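Long-range contacts in DNAation factor-related protein 4 (Drosophila melanogaster, PDB 5XPC), which probably acts as an apoptotic DNA endonuclease, its CIDE domain, the part present in this chain, forming higher-order assemblies that matter for DNA fragmentation: residues Arg10-Thr15 against Ile25-Leu30; Leu48-Asp53 against Ala68-Ile73; Ser39-Leu44 against Phe72-Pro77. One frame throughout, in Å; residues are numbered along the deposited sequence.

Interaction 1: Arg10-Thr15 against Ile25-Leu30; sequences RGYKVT and IGANSL
Strands 10-15 and 22-27 form the opening beta hairpin of the CIDE domain, whose sheet and helix follow the ubiquitin-like beta-grasp plan. The tight part is the backbone. Arg-10 with Ala-27 and Tyr-12 with Ile-25 are antiparallel hydrogen-bonded pairs, and each exchanges two N-H...O=C bonds; the straightest runs from Arg-10 N to Ala-27 O at 2.9 Å (171°), although the donor stands above the carbonyl plane. Between them lies the non-hydrogen-bonded pair Gly-11 and Gly-26, whose CA atoms come within 4.5 Å. Here Gly-26 CA also brings a C-H to Arg-10 O, 3.3 Å away. Along the outer edge of strand 22-27 a neighbouring subunit approaches, its Asp-59 OD1 accepting a bond from Gly-26 N. Arg-10, Tyr-12, Ile-25 and Ala-27 share one face, where Leu-33 of helix 30-40 meets Tyr-12 and Ile-25, and Met-32 meets Ala-27.

Side-chain contact across the strands is sparse: Val-14 CG2 meets Ile-25 CD1 obliquely at 4.1 Å, and the edge of the Tyr-12 ring turns CE1 to Ala-27 O at 3.7 Å. Beyond the backbone, at the tips of Tyr-12 and the partly exposed Arg-10, the contact is looser and a water enters. The Arg-10 chain bends at chi3 (83°), carrying the guanidinium away from strand 22-27 so that NH1 donates a bent bond to Tyr-12 OH, while NH2 is held by Leu-66 O. Replacing Tyr-12 by a phenylalanine would remove the hydroxyl and would probably cost Arg-10 NH1 one of its partners, along with the water link to the second strand. That water lies at the ring edge, in its plane, 2.6 Å from Tyr-12 OH, and donates a hydrogen bond to Ala-27 O at 2.9 Å.

Interaction 2: Leu48-Asp53 against Ala68-Ile73; sequences LYLASD and AQTLFI
Two aromatic rings, Tyr-49 and Phe-72, meet backbone carbonyls of the partner strand with their edges. Ile-73 O lies in the plane of the Tyr-49 ring, 3.6 Å from CD1, and Tyr-49 O lies in the plane of the Phe-72 ring, near its CD1. No group of the opposing segment is stacked on a face of either ring; Leu-48 CB and Leu-50 CD2 approach Phe-72 obliquely. From elsewhere in the chain, Leu-33 of helix 30-40 and Leu-66 touch Phe-72, and Ile-81 touches Tyr-49. Leu-50 runs side by side with Phe-72 and points the same way, so that its CD2 touches Phe-72 CE1 at 3.7 Å and also meets Thr-70 CG2.

These contacts pin strand 47-50, outermost in this chain's ubiquitin-like sheet, antiparallel to strand 71-75. Tyr-49 and Ile-73 form the hydrogen-bonded pair: Ile-73 N donates to Tyr-49 O at 2.7 Å, nearly along the C=O axis, and the return bond from Tyr-49 N reaches Ile-73 O at 2.9 Å. Leu-50 and Phe-72 follow as the non-hydrogen-bonded pair. Beyond the strand the chain turns, yet Ala-51 N still finds Leu-71 O at 3.2 Å, a longer but almost straight bond (173°). Leu-71 O is gripped a second time, by a water that also accepts from Ser-52 N. Beside this doubly held oxygen, Ala-51 CB fits between Leu-71 CD2, at 3.6 Å, and Ile-73 CG1, at 3.9 Å.

Interaction 3: Ser39-Leu44 against Phe72-Pro77; sequences SKFPLL and FIVSGP
Gly-76 O is held by one hydrogen bond, donated by the hydroxyl of Tyr-49 on the adjacent strand, and that hydroxyl in turn accepts a bond from Ala-79 N. Neither bond crosses to segment 39-44, which meets segment 72-77 through carbon alone. The meeting is divided between the two methyl branches of Val-74. Its CG1 occupies the crowded position between backbone N and carbonyl carbon (chi1 60°) and reaches the Phe-41 side chain obliquely, 3.5 Å from CD2 and 3.8 Å from CG. Phe-41 CB, just before the ring, is 4.0 Å from Val-74 CG1.

The second branch, Val-74 CG2, is anti to the backbone N and is met by Leu-43. There CD1 does all the touching: it stands 3.7 Å from Val-74 CG2 and 3.8 Å from Ser-75 CA, so a single methyl spans a side chain and the backbone beside it. Phe-41 and Leu-43 both direct their CB towards the strand. Each keeps CG anti to its carbonyl carbon (chi1 -56° and -61°). The contact grades from inside to outside, for Phe-41 and Val-74 are buried whereas Leu-43 is only partly so.

In the beta-grasp arrangement this is where the chain leaves helix 30-40. Phe-41 is the first residue to abandon helical torsions, and Lys-40 O just before it receives a hydrogen bond from Arg-21. Phe-41 and Val-74 both touch Val-14 of strand 10-15, while Leu-48 of strand 47-50 packs against Val-74 from the other neighbouring strand.

In the fold
Strand 71-75 ties the three contacts together: interactions 2 and 3 share Phe-72 and Ile-73, and strand 10-15 of interaction 1 runs parallel beside it. Probable backbone hydrogen bonds cross that seam, from Phe-72 N to Lys-13 O at 2.7 Å and from Val-74 N to Thr-15 O at 2.9 Å, while Tyr-12 CD2 packs 3.6 Å from Phe-72 CE2. The centre of interaction 1 is about 10 Å from that of interaction 2; interaction 3 lies about 13 Å from either. Interactions 1 and 2 also face the assembly: between chains, Lys-13 pairs in a salt bridge with Asp-53 of a second subunit, and Asp-53 with Lys-13 of a third subunit, consistent with head-to-tail growth.

Interaction 1: Arg10-Thr15 against Ile25-Leu30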
ATOM      1  N   ARG B  10      12.759 -19.390  -8.622  1.00 25.58           N
ATOM      2  CA  ARG B  10      11.589 -18.661  -9.085  1.00 28.53           C
ATOM      3  C   ARG B  10      11.863 -18.114 -10.477  1.00 28.02           C
ATOM      4  O   ARG B  10      13.012 -17.900 -10.862  1.00 27.65           O
ATOM      5  CB  ARG B  10      11.217 -17.519  -8.136  1.00 27.89           C
ATOM      6  CG  ARG B  10      11.024 -17.969  -6.696  1.00 32.31           C
ATOM      7  CD  ARG B  10      10.936 -16.762  -5.792  1.00 36.17           C
ATOM      8  NE  ARG B  10       9.589 -16.214  -5.786  1.00 37.67           N
ATOM      9  CZ  ARG B  10       9.303 -14.921  -5.682  1.00 36.39           C
ATOM     10  NH1 ARG B  10      10.274 -14.016  -5.599  1.00 31.03           N
ATOM     11  NH2 ARG B  10       8.039 -14.532  -5.667  1.00 38.15           N
ATOM     12  N   GLY B  11      10.788 -17.900 -11.233  1.00 26.94           N
ATOM     13  CA  GLY B  11      10.898 -17.327 -12.563  1.00 27.01           C
ATOM     14  C   GLY B  11      10.785 -15.810 -12.526  1.00 28.20           C
ATOM     15  O   GLY B  11       9.929 -15.255 -11.838  1.00 28.21           O
ATOM     16  N   TYR B  12      11.659 -15.150 -13.290  1.00 23.40           N
ATOM     17  CA  TYR B  12      11.680 -13.692 -13.408  1.00 21.10           C
ATOM     18  C   TYR B  12      11.852 -13.307 -14.874  1.00 23.52           C
ATOM     19  O   TYR B  12      12.281 -14.118 -15.699  1.00 28.31           O
ATOM     20  CB  TYR B  12      12.818 -13.063 -12.576  1.00 23.20           C
ATOM     21  CG  TYR B  12      12.806 -13.411 -11.092  1.00 29.69           C
ATOM     22  CD1 TYR B  12      13.679 -14.361 -10.569  1.00 27.29           C
ATOM     23  CD2 TYR B  12      11.928 -12.778 -10.213  1.00 27.90           C
ATOM     24  CE1 TYR B  12      13.675 -14.675  -9.204  1.00 24.89           C
ATOM     25  CE2 TYR B  12      11.923 -13.081  -8.849  1.00 25.83           C
ATOM     26  CZ  TYR B  12      12.794 -14.028  -8.352  1.00 28.63           C
ATOM     27  OH  TYR B  12      12.782 -14.325  -6.995  1.00 29.61           O
ATOM     28  N   LYS B  13      11.534 -12.052 -15.200  1.00 19.33           N
ATOM     29  CA  LYS B  13      11.707 -11.538 -16.554  1.00 19.45           C
ATOM     30  C   LYS B  13      12.683 -10.370 -16.530  1.00 21.52           C
ATOM     31  O   LYS B  13      12.585  -9.493 -15.662  1.00 22.91           O
ATOM     32  CB  LYS B  13      10.371 -11.106 -17.164  1.00 23.56           C
ATOM     33  CG  LYS B  13       9.407 -12.281 -17.343  1.00 27.00           C
ATOM     34  CD  LYS B  13       8.029 -11.827 -17.797  1.00 26.55           C
ATOM     35  CE  LYS B  13       7.065 -13.003 -17.867  1.00 27.41           C
ATOM     36  NZ  LYS B  13       5.762 -12.560 -18.438  1.00 31.20           N
ATOM     37  N   VAL B  14      13.621 -10.372 -17.477  1.00 21.67           N
ATOM     38  CA  VAL B  14      14.695  -9.382 -17.549  1.00 21.12           C
ATOM     39  C   VAL B  14      14.823  -8.891 -18.981  1.00 19.12           C
ATOM     40  O   VAL B  14      14.864  -9.694 -19.924  1.00 23.58           O
ATOM     41  CB  VAL B  14      16.040  -9.960 -17.066  1.00 24.35           C
ATOM     42  CG1 VAL B  14      17.173  -8.916 -17.208  1.00 21.11           C
ATOM     43  CG2 VAL B  14      15.929 -10.439 -15.622  1.00 24.30           C
ATOM     44  N   THR B  15      14.902  -7.575 -19.145  1.00 22.93           N
ATOM     45  CA  THR B  15      15.213  -6.985 -20.432  1.00 23.69           C
ATOM     46  C   THR B  15      16.151  -5.812 -20.184  1.00 25.38           C
ATOM     47  O   THR B  15      16.475  -5.480 -19.037  1.00 23.40           O
ATOM     48  CB  THR B  15      13.915  -6.583 -21.167  1.00 23.51           C
ATOM     49  OG1 THR B  15      14.204  -6.190 -22.514  1.00 28.55           O
ATOM     50  CG2 THR B  15      13.176  -5.461 -20.412  1.00 22.11           C
ATOM     51  N   ILE B  25      14.074 -15.945 -16.891  1.00 22.97           N
ATOM     52  CA  ILE B  25      15.241 -16.500 -16.213  1.00 23.64           C
ATOM     53  C   ILE B  25      14.808 -17.068 -14.870  1.00 24.49           C
ATOM     54  O   ILE B  25      14.130 -16.386 -14.094  1.00 26.79           O
ATOM     55  CB  ILE B  25      16.326 -15.427 -15.990  1.00 25.13           C
ATOM     56  CG1 ILE B  25      16.830 -14.883 -17.335  1.00 22.97           C
ATOM     57  CG2 ILE B  25      17.464 -15.986 -15.152  1.00 23.53           C
ATOM     58  CD1 ILE B  25      17.828 -13.725 -17.165  1.00 25.29           C
ATOM     59  N   GLY B  26      15.236 -18.295 -14.577  1.00 24.50           N
ATOM     60  CA  GLY B  26      15.020 -18.880 -13.258  1.00 25.38           C
ATOM     61  C   GLY B  26      16.207 -18.617 -12.345  1.00 28.27           C
ATOM     62  O   GLY B  26      17.362 -18.769 -12.745  1.00 29.42           O
ATOM     63  N   ALA B  27      15.912 -18.201 -11.114  1.00 25.45           N
ATOM     64  CA  ALA B  27      16.977 -17.950 -10.157  1.00 25.96           C
ATOM     65  C   ALA B  27      16.467 -18.137  -8.736  1.00 27.23           C
ATOM     66  O   ALA B  27      15.276 -17.955  -8.449  1.00 26.01           O
ATOM     67  CB  ALA B  27      17.571 -16.535 -10.322  1.00 25.15           C
ATOM     68  N   ASN B  28      17.392 -18.487  -7.841  1.00 31.89           N
ATOM     69  CA  ASN B  28      17.085 -18.654  -6.428  1.00 31.19           C
ATOM     70  C   ASN B  28      17.764 -17.601  -5.559  1.00 32.25           C
ATOM     71  O   ASN B  28      17.728 -17.711  -4.332  1.00 30.01           O
ATOM     72  CB  ASN B  28      17.465 -20.066  -5.962  1.00 32.07           C
ATOM     73  CG  ASN B  28      18.954 -20.350  -6.076  1.00 34.42           C
ATOM     74  OD1 ASN B  28      19.751 -19.462  -6.370  1.00 34.28           O
ATOM     75  ND2 ASN B  28      19.339 -21.595  -5.820  1.00 37.54           N
ATOM     76  N   SER B  29      18.396 -16.595  -6.165  1.00 27.40           N
ATOM     77  CA  SER B  29      19.026 -15.515  -5.418  1.00 25.46           C
ATOM     78  C   SER B  29      19.225 -14.338  -6.360  1.00 30.01           C
ATOM     79  O   SER B  29      19.257 -14.497  -7.586  1.00 25.79           O
ATOM     80  CB  SER B  29      20.371 -15.943  -4.815  1.00 30.22           C
ATOM     81  OG  SER B  29      21.376 -16.001  -5.821  1.00 30.99           O
ATOM     82  N   LEU B  30      19.362 -13.150  -5.769  1.00 28.19           N
ATOM     83  CA  LEU B  30      19.688 -11.975  -6.566  1.00 25.73           C
ATOM     84  C   LEU B  30      21.047 -12.138  -7.241  1.00 28.67           C
ATOM     85  O   LEU B  30      21.214 -11.775  -8.414  1.00 26.82           O
ATOM     86  CB  LEU B  30      19.662 -10.725  -5.688  1.00 24.86           C
ATOM     87  CG  LEU B  30      20.054  -9.404  -6.348  1.00 30.35           C
ATOM     88  CD1 LEU B  30      19.130  -9.100  -7.522  1.00 26.11           C
ATOM     89  CD2 LEU B  30      20.022  -8.270  -5.313  1.00 27.73           C
TER
HETATM   90  O   HOH W   1      14.300 -16.321  -6.232  1.00 29.21           O

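Interaction 2: Leu48-Asp53 against Ala68-Ile73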
ATOM      1  N   LEU B  48      19.821  -4.644 -11.149  1.00 23.60           N
ATOM      2  CA  LEU B  48      18.445  -4.864 -11.571  1.00 23.06           C
ATOM      3  C   LEU B  48      17.548  -3.759 -11.028  1.00 26.63           C
ATOM      4  O   LEU B  48      17.679  -3.346  -9.870  1.00 26.68           O
ATOM      5  CB  LEU B  48      17.932  -6.226 -11.091  1.00 29.68           C
ATOM      6  CG  LEU B  48      18.627  -7.455 -11.673  1.00 31.43           C
ATOM      7  CD1 LEU B  48      18.056  -8.700 -11.016  1.00 31.54           C
ATOM      8  CD2 LEU B  48      18.468  -7.515 -13.181  1.00 32.07           C
ATOM      9  N   TYR B  49      16.644  -3.280 -11.873  1.00 24.62           N
ATOM     10  CA  TYR B  49      15.708  -2.222 -11.528  1.00 26.26           C
ATOM     11  C   TYR B  49      14.316  -2.656 -11.950  1.00 27.05           C
ATOM     12  O   TYR B  49      14.156  -3.286 -12.996  1.00 25.38           O
ATOM     13  CB  TYR B  49      16.052  -0.920 -12.238  1.00 26.97           C
ATOM     14  CG  TYR B  49      17.468  -0.437 -12.002  1.00 27.06           C
ATOM     15  CD1 TYR B  49      18.531  -0.980 -12.709  1.00 24.87           C
ATOM     16  CD2 TYR B  49      17.733   0.567 -11.074  1.00 24.70           C
ATOM     17  CE1 TYR B  49      19.853  -0.522 -12.497  1.00 28.25           C
ATOM     18  CE2 TYR B  49      19.038   1.032 -10.858  1.00 26.83           C
ATOM     19  CZ  TYR B  49      20.090   0.479 -11.566  1.00 25.85           C
ATOM     20  OH  TYR B  49      21.390   0.933 -11.359  1.00 28.91           O
ATOM     21  N   LEU B  50      13.311  -2.289 -11.160  1.00 23.35           N
ATOM     22  CA  LEU B  50      11.932  -2.572 -11.548  1.00 23.38           C
ATOM     23  C   LEU B  50      11.580  -1.808 -12.819  1.00 24.68           C
ATOM     24  O   LEU B  50      11.786  -0.596 -12.900  1.00 24.44           O
ATOM     25  CB  LEU B  50      10.980  -2.172 -10.422  1.00 25.46           C
ATOM     26  CG  LEU B  50      11.062  -2.973  -9.124  1.00 28.95           C
ATOM     27  CD1 LEU B  50      10.050  -2.417  -8.134  1.00 31.28           C
ATOM     28  CD2 LEU B  50      10.770  -4.443  -9.409  1.00 31.19           C
ATOM     29  N   ALA B  51      11.035  -2.515 -13.818  1.00 24.71           N
ATOM     30  CA  ALA B  51      10.576  -1.822 -15.021  1.00 26.93           C
ATOM     31  C   ALA B  51       9.392  -0.904 -14.725  1.00 27.69           C
ATOM     32  O   ALA B  51       9.191   0.092 -15.432  1.00 33.05           O
ATOM     33  CB  ALA B  51      10.197  -2.831 -16.113  1.00 31.13           C
ATOM     34  N   SER B  52       8.617  -1.211 -13.680  1.00 28.81           N
ATOM     35  CA  SER B  52       7.434  -0.412 -13.362  1.00 29.85           C
ATOM     36  C   SER B  52       7.803   1.015 -12.970  1.00 30.81           C
ATOM     37  O   SER B  52       7.251   1.977 -13.512  1.00 33.58           O
ATOM     38  CB  SER B  52       6.634  -1.076 -12.244  1.00 32.71           C
ATOM     39  OG  SER B  52       7.441  -1.253 -11.098  1.00 36.28           O
ATOM     40  N   ASP B  53       8.730   1.177 -12.017  1.00 26.50           N
ATOM     41  CA  ASP B  53       9.040   2.507 -11.509  1.00 30.35           C
ATOM     42  C   ASP B  53      10.529   2.815 -11.406  1.00 30.99           C
ATOM     43  O   ASP B  53      10.885   3.892 -10.921  1.00 28.33           O
ATOM     44  CB  ASP B  53       8.382   2.716 -10.135  1.00 30.12           C
ATOM     45  CG  ASP B  53       8.816   1.678  -9.111  1.00 31.87           C
ATOM     46  OD1 ASP B  53       9.809   0.965  -9.364  1.00 31.93           O
ATOM     47  OD2 ASP B  53       8.166   1.576  -8.045  1.00 38.21           O
ATOM     48  N   ALA B  68       6.721 -13.638  -8.301  1.00 27.53           N
ATOM     49  CA  ALA B  68       7.350 -14.303  -9.432  1.00 29.56           C
ATOM     50  C   ALA B  68       6.848 -13.678 -10.731  1.00 30.37           C
ATOM     51  O   ALA B  68       5.730 -13.159 -10.804  1.00 25.93           O
ATOM     52  CB  ALA B  68       7.053 -15.804  -9.410  1.00 34.08           C
ATOM     53  N   GLN B  69       7.704 -13.707 -11.753  1.00 24.58           N
ATOM     54  CA  GLN B  69       7.469 -13.124 -13.076  1.00 25.41           C
ATOM     55  C   GLN B  69       7.509 -11.597 -13.087  1.00 26.42           C
ATOM     56  O   GLN B  69       7.132 -10.987 -14.097  1.00 26.25           O
ATOM     57  CB  GLN B  69       6.147 -13.610 -13.688  1.00 26.22           C
ATOM     58  CG  GLN B  69       6.003 -15.127 -13.687  1.00 26.26           C
ATOM     59  CD  GLN B  69       7.047 -15.810 -14.558  1.00 28.08           C
ATOM     60  OE1 GLN B  69       7.559 -15.217 -15.502  1.00 31.68           O
ATOM     61  NE2 GLN B  69       7.358 -17.068 -14.248  1.00 26.40           N
ATOM     62  N   THR B  70       7.967 -10.957 -12.010  1.00 22.78           N
ATOM     63  CA  THR B  70       8.237  -9.521 -12.051  1.00 24.79           C
ATOM     64  C   THR B  70       9.249  -9.208 -13.152  1.00 25.53           C
ATOM     65  O   THR B  70      10.179  -9.980 -13.390  1.00 24.94           O
ATOM     66  CB  THR B  70       8.763  -9.044 -10.689  1.00 27.87           C
ATOM     67  OG1 THR B  70       7.719  -9.133  -9.705  1.00 26.86           O
ATOM     68  CG2 THR B  70       9.260  -7.591 -10.747  1.00 28.93           C
ATOM     69  N   LEU B  71       9.049  -8.080 -13.839  1.00 23.66           N
ATOM     70  CA  LEU B  71       9.917  -7.641 -14.927  1.00 23.37           C
ATOM     71  C   LEU B  71      10.966  -6.654 -14.422  1.00 26.36           C
ATOM     72  O   LEU B  71      10.625  -5.643 -13.795  1.00 28.04           O
ATOM     73  CB  LEU B  71       9.101  -6.982 -16.043  1.00 25.66           C
ATOM     74  CG  LEU B  71       9.942  -6.319 -17.144  1.00 29.02           C
ATOM     75  CD1 LEU B  71      10.836  -7.345 -17.853  1.00 27.72           C
ATOM     76  CD2 LEU B  71       9.052  -5.591 -18.160  1.00 30.21           C
ATOM     77  N   PHE B  72      12.236  -6.933 -14.735  1.00 23.00           N
ATOM     78  CA  PHE B  72      13.368  -6.093 -14.366  1.00 23.82           C
ATOM     79  C   PHE B  72      14.058  -5.548 -15.609  1.00 25.97           C
ATOM     80  O   PHE B  72      14.108  -6.211 -16.650  1.00 24.20           O
ATOM     81  CB  PHE B  72      14.403  -6.871 -13.526  1.00 25.49           C
ATOM     82  CG  PHE B  72      13.825  -7.506 -12.291  1.00 26.42           C
ATOM     83  CD1 PHE B  72      13.526  -6.736 -11.183  1.00 28.44           C
ATOM     84  CD2 PHE B  72      13.591  -8.872 -12.240  1.00 25.25           C
ATOM     85  CE1 PHE B  72      12.974  -7.318 -10.036  1.00 29.00           C
ATOM     86  CE2 PHE B  72      13.045  -9.457 -11.103  1.00 29.44           C
ATOM     87  CZ  PHE B  72      12.742  -8.676 -10.001  1.00 25.66           C
ATOM     88  N   ILE B  73      14.588  -4.328 -15.486  1.00 24.01           N
ATOM     89  CA  ILE B  73      15.578  -3.784 -16.408  1.00 25.78           C
ATOM     90  C   ILE B  73      16.955  -4.028 -15.808  1.00 30.22           C
ATOM     91  O   ILE B  73      17.208  -3.655 -14.651  1.00 26.20           O
ATOM     92  CB  ILE B  73      15.368  -2.278 -16.642  1.00 27.92           C
ATOM     93  CG1 ILE B  73      13.909  -1.981 -17.001  1.00 32.49           C
ATOM     94  CG2 ILE B  73      16.363  -1.757 -17.698  1.00 29.51           C
ATOM     95  CD1 ILE B  73      13.462  -2.644 -18.269  1.00 30.97           C
TER
HETATM   96  O   HOH W   2       8.382  -4.162 -12.907  1.00 23.19           O

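Interaction 3: Ser39-Leu44 against Phe72-Pro77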
ATOM      1  N   SER B  39      25.077 -12.670 -18.400  1.00 30.27           N
ATOM      2  CA  SER B  39      25.427 -13.549 -19.511  1.00 30.19           C
ATOM      3  C   SER B  39      24.717 -13.118 -20.789  1.00 31.88           C
ATOM      4  O   SER B  39      25.292 -13.188 -21.878  1.00 32.51           O
ATOM      5  CB  SER B  39      25.086 -14.998 -19.169  1.00 42.63           C
ATOM      6  OG  SER B  39      25.996 -15.504 -18.210  1.00 51.00           O
ATOM      7  N   LYS B  40      23.476 -12.644 -20.667  1.00 26.70           N
ATOM      8  CA  LYS B  40      22.681 -12.220 -21.815  1.00 29.74           C
ATOM      9  C   LYS B  40      22.930 -10.767 -22.212  1.00 32.76           C
ATOM     10  O   LYS B  40      22.853 -10.438 -23.405  1.00 29.68           O
ATOM     11  CB  LYS B  40      21.191 -12.427 -21.510  1.00 29.08           C
ATOM     12  CG  LYS B  40      20.785 -13.906 -21.380  1.00 33.40           C
ATOM     13  CD  LYS B  40      21.102 -14.659 -22.666  1.00 39.47           C
ATOM     14  CE  LYS B  40      20.482 -16.065 -22.706  1.00 47.45           C
ATOM     15  NZ  LYS B  40      20.995 -16.932 -21.617  1.00 53.99           N
ATOM     16  N   PHE B  41      23.231  -9.896 -21.242  1.00 27.05           N
ATOM     17  CA  PHE B  41      23.496  -8.470 -21.455  1.00 26.85           C
ATOM     18  C   PHE B  41      24.854  -8.136 -20.855  1.00 29.85           C
ATOM     19  O   PHE B  41      24.949  -7.823 -19.656  1.00 28.19           O
ATOM     20  CB  PHE B  41      22.421  -7.598 -20.809  1.00 27.66           C
ATOM     21  CG  PHE B  41      21.023  -7.917 -21.269  1.00 29.33           C
ATOM     22  CD1 PHE B  41      20.520  -7.360 -22.440  1.00 34.69           C
ATOM     23  CD2 PHE B  41      20.217  -8.766 -20.533  1.00 28.99           C
ATOM     24  CE1 PHE B  41      19.223  -7.647 -22.881  1.00 31.40           C
ATOM     25  CE2 PHE B  41      18.913  -9.057 -20.961  1.00 30.31           C
ATOM     26  CZ  PHE B  41      18.426  -8.494 -22.137  1.00 28.20           C
ATOM     27  N   PRO B  42      25.921  -8.186 -21.642  1.00 30.14           N
ATOM     28  CA  PRO B  42      27.263  -7.947 -21.091  1.00 31.17           C
ATOM     29  C   PRO B  42      27.458  -6.520 -20.603  1.00 31.77           C
ATOM     30  O   PRO B  42      27.685  -5.603 -21.397  1.00 37.95           O
ATOM     31  CB  PRO B  42      28.186  -8.270 -22.276  1.00 35.46           C
ATOM     32  CG  PRO B  42      27.402  -9.211 -23.115  1.00 39.41           C
ATOM     33  CD  PRO B  42      25.970  -8.758 -22.996  1.00 31.51           C
ATOM     34  N   LEU B  43      27.403  -6.338 -19.283  1.00 29.00           N
ATOM     35  CA  LEU B  43      27.532  -5.039 -18.642  1.00 29.32           C
ATOM     36  C   LEU B  43      28.622  -5.107 -17.581  1.00 32.64           C
ATOM     37  O   LEU B  43      28.794  -6.135 -16.919  1.00 31.23           O
ATOM     38  CB  LEU B  43      26.205  -4.616 -17.987  1.00 32.46           C
ATOM     39  CG  LEU B  43      25.000  -4.465 -18.912  1.00 30.54           C
ATOM     40  CD1 LEU B  43      23.702  -4.416 -18.098  1.00 35.30           C
ATOM     41  CD2 LEU B  43      25.185  -3.198 -19.724  1.00 34.15           C
ATOM     42  N   LEU B  44      29.343  -3.995 -17.417  1.00 28.74           N
ATOM     43  CA  LEU B  44      30.468  -3.946 -16.484  1.00 30.90           C
ATOM     44  C   LEU B  44      30.012  -4.108 -15.039  1.00 36.39           C
ATOM     45  O   LEU B  44      30.633  -4.848 -14.262  1.00 36.93           O
ATOM     46  CB  LEU B  44      31.216  -2.625 -16.646  1.00 32.65           C
ATOM     47  CG  LEU B  44      31.917  -2.481 -17.988  1.00 32.47           C
ATOM     48  CD1 LEU B  44      32.447  -1.071 -18.165  1.00 32.95           C
ATOM     49  CD2 LEU B  44      33.038  -3.512 -18.116  1.00 38.55           C
ATOM     50  N   PHE B  72      12.236  -6.933 -14.735  1.00 23.00           N
ATOM     51  CA  PHE B  72      13.368  -6.093 -14.366  1.00 23.82           C
ATOM     52  C   PHE B  72      14.058  -5.548 -15.609  1.00 25.97           C
ATOM     53  O   PHE B  72      14.108  -6.211 -16.650  1.00 24.20           O
ATOM     54  CB  PHE B  72      14.403  -6.871 -13.526  1.00 25.49           C
ATOM     55  CG  PHE B  72      13.825  -7.506 -12.291  1.00 26.42           C
ATOM     56  CD1 PHE B  72      13.526  -6.736 -11.183  1.00 28.44           C
ATOM     57  CD2 PHE B  72      13.591  -8.872 -12.240  1.00 25.25           C
ATOM     58  CE1 PHE B  72      12.974  -7.318 -10.036  1.00 29.00           C
ATOM     59  CE2 PHE B  72      13.045  -9.457 -11.103  1.00 29.44           C
ATOM     60  CZ  PHE B  72      12.742  -8.676 -10.001  1.00 25.66           C
ATOM     61  N   ILE B  73      14.588  -4.328 -15.486  1.00 24.01           N
ATOM     62  CA  ILE B  73      15.578  -3.784 -16.408  1.00 25.78           C
ATOM     63  C   ILE B  73      16.955  -4.028 -15.808  1.00 30.22           C
ATOM     64  O   ILE B  73      17.208  -3.655 -14.651  1.00 26.20           O
ATOM     65  CB  ILE B  73      15.368  -2.278 -16.642  1.00 27.92           C
ATOM     66  CG1 ILE B  73      13.909  -1.981 -17.001  1.00 32.49           C
ATOM     67  CG2 ILE B  73      16.363  -1.757 -17.698  1.00 29.51           C
ATOM     68  CD1 ILE B  73      13.462  -2.644 -18.269  1.00 30.97           C
ATOM     69  N   VAL B  74      17.855  -4.639 -16.575  1.00 26.79           N
ATOM     70  CA  VAL B  74      19.248  -4.752 -16.155  1.00 26.84           C
ATOM     71  C   VAL B  74      20.028  -3.607 -16.787  1.00 28.81           C
ATOM     72  O   VAL B  74      19.873  -3.318 -17.982  1.00 27.77           O
ATOM     73  CB  VAL B  74      19.854  -6.122 -16.511  1.00 26.71           C
ATOM     74  CG1 VAL B  74      19.834  -6.380 -18.020  1.00 28.87           C
ATOM     75  CG2 VAL B  74      21.281  -6.234 -15.939  1.00 25.13           C
ATOM     76  N   SER B  75      20.845  -2.937 -15.981  1.00 27.63           N
ATOM     77  CA  SER B  75      21.555  -1.747 -16.433  1.00 32.60           C
ATOM     78  C   SER B  75      22.771  -1.538 -15.544  1.00 26.42           C
ATOM     79  O   SER B  75      22.954  -2.225 -14.538  1.00 27.72           O
ATOM     80  CB  SER B  75      20.641  -0.521 -16.396  1.00 33.50           C
ATOM     81  OG  SER B  75      21.295   0.620 -16.903  1.00 31.71           O
ATOM     82  N   GLY B  76      23.595  -0.562 -15.919  1.00 29.18           N
ATOM     83  CA  GLY B  76      24.707  -0.163 -15.095  1.00 34.16           C
ATOM     84  C   GLY B  76      24.277   0.472 -13.788  1.00 44.75           C
ATOM     85  O   GLY B  76      23.116   0.401 -13.375  1.00 50.07           O
ATOM     86  N   PRO B  77      25.225   1.105 -13.108  1.00 35.21           N
ATOM     87  CA  PRO B  77      24.954   1.656 -11.774  1.00 43.89           C
ATOM     88  C   PRO B  77      24.182   2.962 -11.829  1.00 50.43           C
ATOM     89  O   PRO B  77      24.216   3.697 -12.821  1.00 45.40           O
ATOM     90  CB  PRO B  77      26.346   1.909 -11.183  1.00 46.96           C
ATOM     91  CG  PRO B  77      27.323   1.471 -12.180  1.00 49.06           C
ATOM     92  CD  PRO B  77      26.639   1.183 -13.482  1.00 35.88           C
TER